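Local atomic coordinates of laccase (Botrytis aclada, PDB entry 3SQR), a protein that catalyses the copper-dependent oxidation of phenolic compounds such as hydroquinone, passing the electrons to dioxygen, which is reduced to water. Residues Asn426-Pro431 / Glu542-Ile547; Thr419-Phe424 / Ala555-Thr560; Asn57-Thr62 / Gly127-Gly132. All coordinates share one frame; numbering follows the deposited sequence. Where two conformers were deposited one is given.

Contact 1. Residues Asn426-Pro431 / Glu542-Ile547; sequences NETIFP and ESQSSI. With NAG (2-acetamido-2-deoxy-beta-D-glucopyranose), chain J.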
loop_
_atom_site.group_PDB
_atom_site.type_symbol
_atom_site.label_atom_id
_atom_site.label_comp_id
_atom_site.label_asym_id
_atom_site.label_seq_id
_atom_site.Cartn_x
_atom_site.Cartn_y
_atom_site.Cartn_z
ATOM N N ASN A 426 -25.557 -16.428 -0.702
ATOM C CA ASN A 426 -25.557 -17.286 -1.887
ATOM C C ASN A 426 -25.919 -16.563 -3.181
ATOM O O ASN A 426 -26.371 -17.160 -4.141
ATOM C CB ASN A 426 -26.431 -18.517 -1.666
ATOM C CG ASN A 426 -25.893 -19.416 -0.589
ATOM O OD1 ASN A 426 -24.658 -19.587 -0.435
ATOM N ND2 ASN A 426 -26.799 -19.994 0.193
ATOM N N GLU A 427 -25.659 -15.268 -3.209
ATOM C CA GLU A 427 -25.824 -14.445 -4.397
ATOM C C GLU A 427 -24.646 -14.637 -5.292
ATOM O O GLU A 427 -23.510 -14.588 -4.795
ATOM C CB GLU A 427 -25.941 -12.997 -3.972
ATOM C CG GLU A 427 -27.122 -12.684 -3.045
ATOM C CD GLU A 427 -27.090 -11.312 -2.508
ATOM O OE1 GLU A 427 -26.741 -10.390 -3.249
ATOM O OE2 GLU A 427 -27.470 -11.143 -1.341
ATOM N N THR A 428 -24.883 -14.810 -6.592
ATOM C CA THR A 428 -23.817 -14.908 -7.595
ATOM C C THR A 428 -23.830 -13.777 -8.646
ATOM O O THR A 428 -22.904 -13.681 -9.485
ATOM C CB THR A 428 -23.853 -16.264 -8.253
ATOM O OG1 THR A 428 -25.161 -16.409 -8.841
ATOM C CG2 THR A 428 -23.629 -17.364 -7.225
ATOM N N ILE A 429 -24.858 -12.929 -8.566
ATOM C CA ILE A 429 -25.043 -11.773 -9.408
ATOM C C ILE A 429 -25.052 -10.552 -8.527
ATOM O O ILE A 429 -25.931 -10.378 -7.675
ATOM C CB ILE A 429 -26.392 -11.812 -10.214
ATOM C CG1 ILE A 429 -26.534 -13.081 -11.058
ATOM C CG2 ILE A 429 -26.527 -10.589 -11.157
ATOM C CD1 ILE A 429 -28.002 -13.292 -11.515
ATOM N N PHE A 430 -24.110 -9.658 -8.788
ATOM C CA PHE A 430 -23.797 -8.560 -7.915
ATOM C C PHE A 430 -24.197 -7.256 -8.568
ATOM O O PHE A 430 -24.366 -7.214 -9.795
ATOM C CB PHE A 430 -22.259 -8.657 -7.649
ATOM C CG PHE A 430 -21.893 -9.928 -6.961
ATOM C CD1 PHE A 430 -22.175 -10.096 -5.620
ATOM C CD2 PHE A 430 -21.321 -10.971 -7.657
ATOM C CE1 PHE A 430 -21.844 -11.303 -4.973
ATOM C CE2 PHE A 430 -21.028 -12.172 -7.034
ATOM C CZ PHE A 430 -21.273 -12.336 -5.690
ATOM N N PRO A 431 -24.411 -6.208 -7.794
ATOM C CA PRO A 431 -24.718 -4.954 -8.456
ATOM C C PRO A 431 -23.692 -4.571 -9.492
ATOM O O PRO A 431 -22.488 -4.796 -9.280
ATOM C CB PRO A 431 -24.766 -3.944 -7.300
ATOM C CG PRO A 431 -25.059 -4.730 -6.126
ATOM C CD PRO A 431 -24.473 -6.069 -6.332
ATOM N N GLU A 542 -13.704 -14.677 -6.698
ATOM C CA GLU A 542 -12.928 -15.811 -7.058
ATOM C C GLU A 542 -13.420 -17.104 -6.397
ATOM O O GLU A 542 -13.420 -17.246 -5.174
ATOM C CB GLU A 542 -11.442 -15.578 -6.610
ATOM C CG GLU A 542 -10.506 -16.716 -6.953
ATOM C CD GLU A 542 -9.093 -16.401 -6.572
ATOM O OE1 GLU A 542 -8.846 -15.211 -6.316
ATOM O OE2 GLU A 542 -8.323 -17.323 -6.382
ATOM N N SER A 543 -13.788 -18.065 -7.231
ATOM C CA SER A 543 -14.131 -19.403 -6.716
ATOM C C SER A 543 -15.123 -19.306 -5.578
ATOM O O SER A 543 -14.953 -19.875 -4.491
ATOM C CB SER A 543 -12.864 -20.136 -6.311
ATOM O OG SER A 543 -12.022 -20.200 -7.428
ATOM N N GLN A 544 -16.203 -18.577 -5.824
ATOM C CA GLN A 544 -17.135 -18.262 -4.811
ATOM C C GLN A 544 -17.559 -19.446 -3.926
ATOM O O GLN A 544 -17.672 -19.324 -2.711
ATOM C CB GLN A 544 -18.398 -17.649 -5.454
ATOM C CG GLN A 544 -19.340 -17.226 -4.435
ATOM C CD GLN A 544 -20.424 -16.400 -4.995
ATOM O OE1 GLN A 544 -20.249 -15.763 -6.040
ATOM N NE2 GLN A 544 -21.547 -16.356 -4.302
ATOM N N SER A 545 -17.861 -20.548 -4.564
ATOM C CA SER A 545 -18.506 -21.639 -3.821
ATOM C C SER A 545 -17.423 -22.383 -3.041
ATOM O O SER A 545 -17.731 -23.214 -2.160
ATOM C CB SER A 545 -19.247 -22.573 -4.789
ATOM O OG SER A 545 -18.318 -23.227 -5.641
ATOM N N SER A 546 -16.143 -22.069 -3.320
ATOM C CA SER A 546 -15.081 -22.643 -2.493
ATOM C C SER A 546 -14.663 -21.823 -1.290
ATOM O O SER A 546 -13.716 -22.233 -0.580
ATOM C CB SER A 546 -13.828 -22.911 -3.312
ATOM O OG SER A 546 -14.082 -23.834 -4.337
ATOM N N ILE A 547 -15.328 -20.714 -1.011
ATOM C CA ILE A 547 -14.951 -19.918 0.137
ATOM C C ILE A 547 -15.348 -20.681 1.406
ATOM O O ILE A 547 -16.435 -21.170 1.465
ATOM C CB ILE A 547 -15.646 -18.513 0.119
ATOM C CG1 ILE A 547 -15.086 -17.677 -1.053
ATOM C CG2 ILE A 547 -15.451 -17.748 1.412
ATOM C CD1 ILE A 547 -15.941 -16.471 -1.471
HETATM C C1 NAG J . -26.375 -20.905 1.233
HETATM C C2 NAG J . -27.317 -20.930 2.432
HETATM C C3 NAG J . -26.939 -22.070 3.389
HETATM C C4 NAG J . -26.614 -23.393 2.668
HETATM C C5 NAG J . -25.611 -23.134 1.548
HETATM C C6 NAG J . -25.221 -24.410 0.796
HETATM C C7 NAG J . -28.327 -18.823 3.277
HETATM C C8 NAG J . -28.039 -17.464 3.857
HETATM N N2 NAG J . -27.257 -19.584 3.025
HETATM O O3 NAG J . -28.013 -22.279 4.268
HETATM O O4 NAG J . -26.021 -24.328 3.550
HETATM O O5 NAG J . -26.209 -22.199 0.659
HETATM O O6 NAG J . -26.379 -24.950 0.196
HETATM O O7 NAG J . -29.490 -19.183 3.074
HETATM O O HOH W 1 -22.101 -18.109 -2.037
#
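E427 and Q544 join two irregular pieces of chain, 426-431 running on from the end of helix 419-424 and 542-547 leaving strand 537-542 through a short 3-10 turn at 544-546. The backbones stay well apart, T428 and Q544 being the closest pair with 8.0 Å between their CA atoms, and a long side chain has to bridge the gap. Q544 does so: CG lies anti to its backbone N (chi1 -176°) and the chain beyond is extended, which carries the amide across to the other segment. There Q544 NE2 donates to E427 O over 2.7 Å in a nearly straight bond, 165° at the hydrogen. The carbonyl oxygen lies close to the plane of the amide, whereas the nitrogen stands above the carbonyl plane. A water accepts from the same Q544 NE2 at 2.9 Å and gives a weak bond to N426 OD1, so two partners hold the nitrogen, which probably helps fix the orientation of the amide. Its oxygen faces F430, with Q544 OE1 3.6 Å from F430 CZ, at the ring edge and in its plane, where the rim hydrogens carry slight positive charge. The methyl T428 CG2 packs against the amide from across, 3.7 Å from Q544 NE2. Glutamine suits this surface site, being long enough to span it and able to donate and accept. N426, whose ND2 is bonded to NAG C1, has positive phi and is the C-prime residue of a Schellman motif, the helix ending after which the chain leaves helix 419-424 as the loop that carries E427 O.

Contact 2. Residues Thr419-Phe424 / Ala555-Thr560; sequences TTLKIF and AIFEDT. With NAG (2-acetamido-2-deoxy-beta-D-glucopyranose), chain J.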
loop_
_atom_site.group_PDB
_atom_site.type_symbol
_atom_site.label_atom_id
_atom_site.label_comp_id
_atom_site.label_asym_id
_atom_site.label_seq_id
_atom_site.Cartn_x
_atom_site.Cartn_y
_atom_site.Cartn_z
ATOM N N THR A 419 -19.761 -7.407 -0.364
ATOM C CA THR A 419 -19.756 -8.542 -1.265
ATOM C C THR A 419 -19.771 -9.853 -0.541
ATOM O O THR A 419 -20.410 -10.797 -0.997
ATOM C CB THR A 419 -18.470 -8.517 -2.156
ATOM O OG1 THR A 419 -18.338 -7.188 -2.664
ATOM C CG2 THR A 419 -18.599 -9.489 -3.310
ATOM N N THR A 420 -19.017 -9.978 0.573
ATOM C CA THR A 420 -18.994 -11.220 1.306
ATOM C C THR A 420 -20.344 -11.535 1.933
ATOM O O THR A 420 -20.699 -12.692 2.024
ATOM C CB THR A 420 -17.864 -11.243 2.385
ATOM O OG1 THR A 420 -16.657 -10.984 1.639
ATOM C CG2 THR A 420 -17.714 -12.659 2.896
ATOM N N LEU A 421 -21.059 -10.517 2.344
ATOM C CA LEU A 421 -22.424 -10.758 2.899
ATOM C C LEU A 421 -23.294 -11.289 1.787
ATOM O O LEU A 421 -24.010 -12.286 1.955
ATOM C CB LEU A 421 -22.954 -9.529 3.548
ATOM C CG LEU A 421 -24.394 -9.674 4.084
ATOM C CD1 LEU A 421 -24.474 -10.856 5.074
ATOM C CD2 LEU A 421 -24.780 -8.349 4.712
ATOM N N LYS A 422 -23.163 -10.692 0.633
ATOM C CA LYS A 422 -23.880 -11.198 -0.546
ATOM C C LYS A 422 -23.517 -12.646 -0.857
ATOM O O LYS A 422 -24.370 -13.519 -1.155
ATOM C CB LYS A 422 -23.655 -10.247 -1.724
ATOM C CG LYS A 422 -24.117 -8.842 -1.481
ATOM C CD LYS A 422 -23.984 -8.003 -2.729
ATOM C CE LYS A 422 -24.245 -6.571 -2.532
ATOM N NZ LYS A 422 -25.747 -6.308 -2.280
ATOM N N ILE A 423 -22.223 -12.967 -0.819
ATOM C CA ILE A 423 -21.796 -14.307 -0.986
ATOM C C ILE A 423 -22.321 -15.258 0.091
ATOM O O ILE A 423 -22.769 -16.322 -0.242
ATOM C CB ILE A 423 -20.203 -14.355 -1.004
ATOM C CG1 ILE A 423 -19.782 -13.768 -2.321
ATOM C CG2 ILE A 423 -19.735 -15.750 -0.759
ATOM C CD1 ILE A 423 -18.261 -13.392 -2.329
ATOM N N PHE A 424 -22.250 -14.884 1.364
ATOM C CA PHE A 424 -22.841 -15.679 2.450
ATOM C C PHE A 424 -24.355 -15.936 2.230
ATOM O O PHE A 424 -24.867 -16.979 2.633
ATOM C CB PHE A 424 -22.654 -14.990 3.801
ATOM C CG PHE A 424 -21.178 -14.901 4.259
ATOM C CD1 PHE A 424 -20.158 -15.619 3.618
ATOM C CD2 PHE A 424 -20.851 -14.127 5.373
ATOM C CE1 PHE A 424 -18.832 -15.521 4.064
ATOM C CE2 PHE A 424 -19.552 -14.018 5.816
ATOM C CZ PHE A 424 -18.534 -14.724 5.184
ATOM N N ALA A 555 -20.134 -15.427 12.803
ATOM C CA ALA A 555 -20.791 -14.731 13.921
ATOM C C ALA A 555 -20.150 -13.375 14.061
ATOM O O ALA A 555 -20.806 -12.379 14.167
ATOM C CB ALA A 555 -20.691 -15.568 15.306
ATOM N N ILE A 556 -18.830 -13.336 13.960
ATOM C CA ILE A 556 -18.136 -12.058 14.142
ATOM C C ILE A 556 -18.523 -11.031 13.087
ATOM O O ILE A 556 -18.867 -9.894 13.393
ATOM C CB ILE A 556 -16.613 -12.304 14.205
ATOM C CG1 ILE A 556 -16.266 -12.963 15.542
ATOM C CG2 ILE A 556 -15.844 -11.017 13.963
ATOM C CD1 ILE A 556 -14.858 -13.617 15.517
ATOM N N PHE A 557 -18.533 -11.457 11.844
ATOM C CA PHE A 557 -18.920 -10.644 10.700
ATOM C C PHE A 557 -20.323 -10.106 10.825
ATOM O O PHE A 557 -20.588 -8.909 10.627
ATOM C CB PHE A 557 -18.778 -11.544 9.486
ATOM C CG PHE A 557 -19.144 -10.932 8.201
ATOM C CD1 PHE A 557 -20.458 -10.893 7.788
ATOM C CD2 PHE A 557 -18.141 -10.460 7.322
ATOM C CE1 PHE A 557 -20.790 -10.335 6.547
ATOM C CE2 PHE A 557 -18.466 -9.937 6.132
ATOM C CZ PHE A 557 -19.805 -9.853 5.729
ATOM N N GLU A 558 -21.213 -11.025 11.168
ATOM C CA GLU A 558 -22.604 -10.650 11.457
ATOM C C GLU A 558 -22.719 -9.599 12.531
ATOM O O GLU A 558 -23.484 -8.615 12.381
ATOM C CB GLU A 558 -23.383 -11.908 11.844
ATOM C CG GLU A 558 -23.626 -12.816 10.683
ATOM C CD GLU A 558 -24.099 -14.233 11.082
ATOM O OE1 GLU A 558 -24.141 -14.603 12.299
ATOM O OE2 GLU A 558 -24.386 -14.986 10.139
ATOM N N ASP A 559 -21.940 -9.777 13.601
ATOM C CA ASP A 559 -21.980 -8.844 14.682
ATOM C C ASP A 559 -21.476 -7.477 14.242
ATOM O O ASP A 559 -22.054 -6.442 14.582
ATOM C CB ASP A 559 -21.155 -9.304 15.873
ATOM C CG ASP A 559 -21.732 -10.591 16.604
ATOM O OD1 ASP A 559 -22.843 -11.098 16.292
ATOM O OD2 ASP A 559 -20.985 -11.182 17.432
ATOM N N THR A 560 -20.377 -7.444 13.456
ATOM C CA THR A 560 -19.925 -6.142 12.988
ATOM C C THR A 560 -20.987 -5.440 12.150
ATOM O O THR A 560 -21.174 -4.223 12.226
ATOM C CB THR A 560 -18.594 -6.291 12.177
ATOM O OG1 THR A 560 -17.666 -7.044 12.991
ATOM C CG2 THR A 560 -18.047 -4.909 11.733
HETATM C C1 NAG J . -26.375 -20.905 1.233
HETATM C C2 NAG J . -27.317 -20.930 2.432
HETATM C C3 NAG J . -26.939 -22.070 3.389
HETATM C C4 NAG J . -26.614 -23.393 2.668
HETATM C C5 NAG J . -25.611 -23.134 1.548
HETATM C C6 NAG J . -25.221 -24.410 0.796
HETATM C C7 NAG J . -28.327 -18.823 3.277
HETATM C C8 NAG J . -28.039 -17.464 3.857
HETATM N N2 NAG J . -27.257 -19.584 3.025
HETATM O O3 NAG J . -28.013 -22.279 4.268
HETATM O O4 NAG J . -26.021 -24.328 3.550
HETATM O O5 NAG J . -26.209 -22.199 0.659
HETATM O O6 NAG J . -26.379 -24.950 0.196
HETATM O O7 NAG J . -29.490 -19.183 3.074
#
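L421 and F557 mark the closest approach of helix 419-424 and segment 555-560 of helix 551-567, with CA atoms 8.6 Å apart; the axes of these segments pass at 11.7 Å, their N-to-C directions 124° apart, a spacing wide enough for an aromatic ring to fill. That ring is F557. A chi1 of 179° swings it away from its own backbone N and straight across to the shorter helix, where T420, L421 and F424 receive it. F424 meets it in an edge-to-face (T-shaped) pair: centroids lie 5.0 Å apart, the planes stand at 64°, and F424 CE2 sits over the middle of the F557 face, 3.8 Å from F557 CD1. The slightly positive rim of one ring thus meets the electron-rich face of the other. L421 takes up the edge instead, its CB in the plane of the F557 ring and 3.8 Å from F557 CE1, with CD1 reaching the same carbon. T420 approaches obliquely, its CB 4.0 Å from F557 CE2. Threonine suits this position because it offers carbon to the ring while, in one of its two conformers, its hydroxyl turns elsewhere: T420 OG1 bonds to V142 O, with a weak second bond to S521 OG. Phenylalanine suits the centre, since a broad flat group can contact three residues of a helix of less than two turns. Beyond the contact, F424 O lies 3.4 Å from NAG C8. Helix 419-424 rests through T419 and I423 on strands 520-526 and 537-542, while I556 and T560 pack on L153, so the contact links a helix lying on those two strands with one packed on strand 152-158.

Contact 3. Residues Asn57-Thr62 / Gly127-Gly132; sequences NWYDVT and GIRQLG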
loop_
_atom_site.group_PDB
_atom_site.type_symbol
_atom_site.label_atom_id
_atom_site.label_comp_id
_atom_site.label_asym_id
_atom_site.label_seq_id
_atom_site.Cartn_x
_atom_site.Cartn_y
_atom_site.Cartn_z
ATOM N N ASN A 57 9.239 -21.888 -1.001
ATOM C CA ASN A 57 8.078 -21.354 -1.672
ATOM C C ASN A 57 7.031 -20.995 -0.631
ATOM O O ASN A 57 6.268 -21.819 -0.199
ATOM C CB ASN A 57 7.506 -22.316 -2.722
ATOM C CG ASN A 57 6.376 -21.676 -3.527
ATOM O OD1 ASN A 57 5.658 -20.870 -2.990
ATOM N ND2 ASN A 57 6.177 -22.074 -4.781
ATOM N N TRP A 58 7.009 -19.715 -0.226
ATOM C CA TRP A 58 6.099 -19.262 0.801
ATOM C C TRP A 58 4.643 -19.193 0.404
ATOM O O TRP A 58 3.814 -19.004 1.267
ATOM C CB TRP A 58 6.548 -17.917 1.385
ATOM C CG TRP A 58 6.362 -16.788 0.407
ATOM C CD1 TRP A 58 5.283 -15.979 0.316
ATOM C CD2 TRP A 58 7.301 -16.325 -0.573
ATOM N NE1 TRP A 58 5.457 -15.052 -0.679
ATOM C CE2 TRP A 58 6.710 -15.218 -1.219
ATOM C CE3 TRP A 58 8.586 -16.725 -0.957
ATOM C CZ2 TRP A 58 7.334 -14.537 -2.254
ATOM C CZ3 TRP A 58 9.211 -16.039 -1.989
ATOM C CH2 TRP A 58 8.579 -14.948 -2.616
ATOM N N TYR A 59 4.342 -19.364 -0.896
ATOM C CA TYR A 59 2.973 -19.512 -1.316
ATOM C C TYR A 59 2.450 -20.887 -0.917
ATOM O O TYR A 59 1.229 -21.046 -0.879
ATOM C CB TYR A 59 2.790 -19.322 -2.838
ATOM C CG TYR A 59 3.276 -17.968 -3.313
ATOM C CD1 TYR A 59 2.481 -16.857 -3.177
ATOM C CD2 TYR A 59 4.576 -17.820 -3.818
ATOM C CE1 TYR A 59 2.933 -15.586 -3.569
ATOM C CE2 TYR A 59 5.042 -16.610 -4.204
ATOM C CZ TYR A 59 4.231 -15.479 -4.076
ATOM O OH TYR A 59 4.793 -14.262 -4.455
ATOM N N ASP A 60 3.353 -21.856 -0.801
ATOM C CA ASP A 60 2.988 -23.238 -0.578
ATOM C C ASP A 60 3.331 -23.754 0.794
ATOM O O ASP A 60 2.708 -24.709 1.229
ATOM C CB ASP A 60 3.682 -24.124 -1.621
ATOM C CG ASP A 60 3.206 -23.857 -3.049
ATOM O OD1 ASP A 60 2.127 -23.233 -3.271
ATOM O OD2 ASP A 60 3.941 -24.294 -3.968
ATOM N N VAL A 61 4.353 -23.179 1.448
ATOM C CA VAL A 61 4.963 -23.688 2.703
ATOM C C VAL A 61 4.999 -22.533 3.702
ATOM O O VAL A 61 5.352 -21.431 3.297
ATOM C CB VAL A 61 6.407 -24.178 2.406
ATOM C CG1 VAL A 61 7.180 -24.535 3.672
ATOM C CG2 VAL A 61 6.355 -25.420 1.468
ATOM N N THR A 62 4.653 -22.782 4.965
ATOM C CA THR A 62 4.678 -21.752 5.965
ATOM C C THR A 62 5.300 -22.294 7.220
ATOM O O THR A 62 4.847 -23.333 7.748
ATOM C CB THR A 62 3.253 -21.296 6.320
ATOM O OG1 THR A 62 2.517 -20.953 5.135
ATOM C CG2 THR A 62 3.255 -20.084 7.306
ATOM N N GLY A 127 -1.130 -6.157 1.224
ATOM C CA GLY A 127 -0.403 -7.185 0.540
ATOM C C GLY A 127 -0.479 -8.537 1.230
ATOM O O GLY A 127 0.092 -9.506 0.733
ATOM N N ILE A 128 -1.210 -8.606 2.337
ATOM C CA ILE A 128 -1.325 -9.828 3.069
ATOM C C ILE A 128 -2.302 -10.716 2.329
ATOM O O ILE A 128 -3.420 -10.337 2.119
ATOM C CB ILE A 128 -1.729 -9.600 4.565
ATOM C CG1 ILE A 128 -0.603 -8.793 5.279
ATOM C CG2 ILE A 128 -1.855 -10.934 5.311
ATOM C CD1 ILE A 128 0.824 -9.458 5.303
ATOM N N ARG A 129 -1.893 -11.944 2.092
ATOM C CA ARG A 129 -2.636 -12.814 1.175
ATOM C C ARG A 129 -4.030 -13.166 1.693
ATOM O O ARG A 129 -4.942 -13.299 0.905
ATOM C CB ARG A 129 -1.817 -14.060 0.989
ATOM C CG ARG A 129 -2.300 -14.921 -0.080
ATOM C CD ARG A 129 -1.507 -16.189 -0.076
ATOM N NE ARG A 129 -1.815 -17.031 -1.238
ATOM C CZ ARG A 129 -1.213 -18.207 -1.457
ATOM N NH1 ARG A 129 -0.361 -18.657 -0.591
ATOM N NH2 ARG A 129 -1.437 -18.894 -2.559
ATOM N N GLN A 130 -4.161 -13.333 3.020
ATOM C CA GLN A 130 -5.380 -13.736 3.674
ATOM C C GLN A 130 -5.962 -15.022 3.105
ATOM O O GLN A 130 -7.168 -15.164 3.036
ATOM C CB GLN A 130 -6.446 -12.626 3.564
ATOM C CG GLN A 130 -5.987 -11.253 4.136
ATOM C CD GLN A 130 -5.868 -11.239 5.632
ATOM O OE1 GLN A 130 -6.140 -12.233 6.312
ATOM N NE2 GLN A 130 -5.462 -10.094 6.178
ATOM N N LEU A 131 -5.109 -15.953 2.795
ATOM C CA LEU A 131 -5.556 -17.322 2.414
ATOM C C LEU A 131 -6.385 -17.941 3.532
ATOM O O LEU A 131 -5.914 -18.121 4.665
ATOM C CB LEU A 131 -4.349 -18.154 2.036
ATOM C CG LEU A 131 -4.568 -19.583 1.571
ATOM C CD1 LEU A 131 -5.466 -19.585 0.410
ATOM C CD2 LEU A 131 -3.178 -20.222 1.244
ATOM N N GLY A 132 -7.685 -18.157 3.251
ATOM C CA GLY A 132 -8.592 -18.668 4.261
ATOM C C GLY A 132 -9.020 -17.708 5.346
ATOM O O GLY A 132 -9.637 -18.099 6.373
HETATM O O HOH W 2 1.497 -17.167 1.109
HETATM O O HOH W 3 -0.643 -21.484 -3.141
#
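R129 reaches Y59 with a side chain that is stretched almost to its full length. Its CB points toward segment 57-62, and the chain runs on extended through CG and CD to NE, so that the methylene part serves as a spacer and the flat guanidinium arrives at the other loop. There R129 NH1 donates to Y59 O over 2.9 Å, at 169° and with the oxygen in the guanidinium plane. The same nitrogen gives a bond to a water that itself donates to W58 O, while R129 NH2 gives one, 2.8 Å long, to a second water that donates to Y59 O. Beyond these, R129 NH2 forms a salt bridge with D517. Y59 CD1 lies over one face of the group and L131 CD2 over the opposite one, both offset toward the rim. The accepting loop is shaped by an Asx turn, in which N57 OD1 takes the N-H of Y59, with 2.9 Å between N57 OD1 and Y59 N. At the far end of the tyrosine, Y59 OH bonds to D471 and to R498. Arginine suits the place because its several N-H groups, fanned out in one plane, can serve a carbonyl, two waters and a carboxylate together. The chemistry is consistent with a buried cation that the D517 carboxylate probably balances, with the remaining hydrogen bonds tying two loops that have no strand pairing between them.

In the fold
Along the chain contact 3 closes, at residue 132, before the others open; it joins loops of the amino-terminal part, its centre about 17 Å from that of the chain. Contacts 1 and 2 follow in the C-terminal part, from residue 419 on, contact 1 lying in sequence between the segments of contact 2, their centres 13 Å apart. Contact 1 begins just after helix 419-424, which belongs to contact 2, and touches it; one glycan touches both. Contact 3 lies 22 and 23 Å from them, centre to centre, its R129 side chain about 9 Å from those of H468, a copper ligand, and H124, probably one. Together one surface contact and two partly buried ones join loops and helices.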